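Local coordinates for protein MlnD (PDB 5IL5) that serves as the dehydratase domain of a trans-AT polyketide synthase, probably removing water from carrier-bound intermediates during macrolactin assembly, at residues A[120-125]-A[138-143]. Numbering follows the deposited sequence.
Sequences QGASYS and GRLELE
Tyr124 lays its ring across the backbone of Gly138, with the glycine CA over one ring face, 3.7 Å from the ring centroid and 29° off its normal, a CH-pi contact. The ring gets there because chi1 of 72° tucks CG between the two main-chain branches, N and C, which swings the phenol over the facing strand and brings Gly138 N above the middle of the same ring face. Next to the ring, Leu140 CG packs against Tyr124 CD2 at 3.8 Å, and Leu142, in the segment that follows, reaches Ala122 CB with its CD1 at 3.9 Å.

Beneath these side chains runs an antiparallel ladder in which Tyr124–Gly138 and Ala122–Leu140 are hydrogen-bonded pairs and Ser123–Arg139 the non-hydrogen-bonded pair between them. The bond from Leu140 N to Ala122 O measures 2.9 Å, whereas its return from Ala122 N to Leu140 O is weak. Gly121 leads into the first of the two strands. This is the hairpin of strands 122-128 and 134-140 in the N-terminal hotdog fold, flanked by strands 111-117 and 92-98; helix 74-86 meets Tyr124 through Ala78, and Phe43 of the second subunit packs on Ala122.

On the other face, Arg139 bends at chi3 (55°) and brings its guanidinium back over Ala122 O. Its NH2 end lies beside the poorly ordered Gln120, while Asp118 accepts a hydrogen bond from Gly121 N and forms a long, weak ion pair with Arg139 NH1.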
loop_
_atom_site.group_PDB
_atom_site.type_symbol
_atom_site.label_atom_id
_atom_site.label_comp_id
_atom_site.label_asym_id
_atom_site.label_seq_id
_atom_site.Cartn_x
_atom_site.Cartn_y
_atom_site.Cartn_z
ATOM N N GLN A 120 -21.408 11.932 -0.254
ATOM C CA GLN A 120 -21.028 13.265 0.193
ATOM C C GLN A 120 -19.550 13.520 -0.057
ATOM O O GLN A 120 -19.168 14.591 -0.546
ATOM C CB GLN A 120 -21.350 13.427 1.675
ATOM C CG GLN A 120 -22.816 13.602 1.970
ATOM C CD GLN A 120 -23.354 14.863 1.350
ATOM O OE1 GLN A 120 -23.708 14.881 0.173
ATOM N NE2 GLN A 120 -23.389 15.937 2.126
ATOM N N GLY A 121 -18.711 12.538 0.245
ATOM C CA GLY A 121 -17.275 12.675 0.126
ATOM C C GLY A 121 -16.612 11.433 0.667
ATOM O O GLY A 121 -16.804 10.334 0.139
ATOM N N ALA A 122 -15.836 11.593 1.732
ATOM C CA ALA A 122 -15.190 10.470 2.381
ATOM C C ALA A 122 -15.093 10.760 3.869
ATOM O O ALA A 122 -15.156 11.910 4.311
ATOM C CB ALA A 122 -13.794 10.210 1.806
ATOM N N SER A 123 -14.952 9.692 4.639
ATOM C CA SER A 123 -14.726 9.776 6.068
ATOM C C SER A 123 -13.404 9.100 6.381
ATOM O O SER A 123 -12.884 8.311 5.589
ATOM C CB SER A 123 -15.851 9.107 6.867
ATOM O OG SER A 123 -15.754 7.697 6.796
ATOM N N TYR A 124 -12.866 9.413 7.551
ATOM C CA TYR A 124 -11.602 8.836 7.958
ATOM C C TYR A 124 -11.651 8.537 9.443
ATOM O O TYR A 124 -12.282 9.261 10.215
ATOM C CB TYR A 124 -10.429 9.771 7.603
ATOM C CG TYR A 124 -10.290 11.025 8.446
ATOM C CD1 TYR A 124 -9.681 10.984 9.690
ATOM C CD2 TYR A 124 -10.748 12.255 7.983
ATOM C CE1 TYR A 124 -9.544 12.119 10.451
ATOM C CE2 TYR A 124 -10.612 13.401 8.741
ATOM C CZ TYR A 124 -10.008 13.327 9.975
ATOM O OH TYR A 124 -9.864 14.456 10.748
ATOM N N SER A 125 -10.990 7.449 9.823
ATOM C CA SER A 125 -10.846 7.043 11.209
ATOM C C SER A 125 -9.376 6.776 11.452
ATOM O O SER A 125 -8.753 6.008 10.713
ATOM C CB SER A 125 -11.650 5.781 11.536
ATOM O OG SER A 125 -13.024 6.059 11.717
ATOM N N GLY A 138 -13.047 12.179 11.161
ATOM C CA GLY A 138 -13.436 13.364 10.430
ATOM C C GLY A 138 -13.859 13.032 9.018
ATOM O O GLY A 138 -13.966 11.866 8.632
ATOM N N ARG A 139 -14.140 14.092 8.270
ATOM C CA ARG A 139 -14.567 14.007 6.886
ATOM C C ARG A 139 -13.583 14.736 5.986
ATOM O O ARG A 139 -12.830 15.613 6.421
ATOM C CB ARG A 139 -15.957 14.597 6.719
ATOM C CG ARG A 139 -17.038 13.728 7.303
ATOM C CD ARG A 139 -18.385 14.307 6.991
ATOM N NE ARG A 139 -18.555 14.503 5.558
ATOM C CZ ARG A 139 -18.776 13.530 4.680
ATOM N NH1 ARG A 139 -18.878 12.271 5.074
ATOM N NH2 ARG A 139 -18.905 13.826 3.396
ATOM N N LEU A 140 -13.618 14.366 4.715
ATOM C CA LEU A 140 -12.747 14.929 3.699
ATOM C C LEU A 140 -13.596 15.434 2.547
ATOM O O LEU A 140 -14.488 14.727 2.070
ATOM C CB LEU A 140 -11.743 13.891 3.200
ATOM C CG LEU A 140 -10.949 13.207 4.310
ATOM C CD1 LEU A 140 -10.399 11.874 3.846
ATOM C CD2 LEU A 140 -9.832 14.124 4.757
ATOM N N GLU A 141 -13.342 16.666 2.132
ATOM C CA GLU A 141 -13.959 17.188 0.926
ATOM C C GLU A 141 -13.148 16.702 -0.266
ATOM O O GLU A 141 -11.940 16.951 -0.341
ATOM C CB GLU A 141 -14.013 18.711 0.961
ATOM C CG GLU A 141 -14.341 19.316 -0.388
ATOM C CD GLU A 141 -15.177 20.577 -0.295
ATOM O OE1 GLU A 141 -15.322 21.124 0.826
ATOM O OE2 GLU A 141 -15.688 21.014 -1.351
ATOM N N LEU A 142 -13.807 16.011 -1.193
ATOM C CA LEU A 142 -13.127 15.463 -2.358
ATOM C C LEU A 142 -13.371 16.244 -3.634
ATOM O O LEU A 142 -12.562 16.147 -4.562
ATOM C CB LEU A 142 -13.536 14.001 -2.568
ATOM C CG LEU A 142 -13.237 13.058 -1.404
ATOM C CD1 LEU A 142 -13.458 11.620 -1.833
ATOM C CD2 LEU A 142 -11.812 13.271 -0.891
ATOM N N GLU A 143 -14.445 17.019 -3.706
ATOM C CA GLU A 143 -14.682 17.870 -4.866
ATOM C C GLU A 143 -13.951 19.177 -4.590
ATOM O O GLU A 143 -14.466 20.083 -3.934
ATOM C CB GLU A 143 -16.175 18.064 -5.097
ATOM C CG GLU A 143 -16.973 16.753 -5.123
ATOM C CD GLU A 143 -16.816 15.985 -6.421
ATOM O OE1 GLU A 143 -17.727 16.056 -7.270
ATOM O OE2 GLU A 143 -15.784 15.308 -6.592
#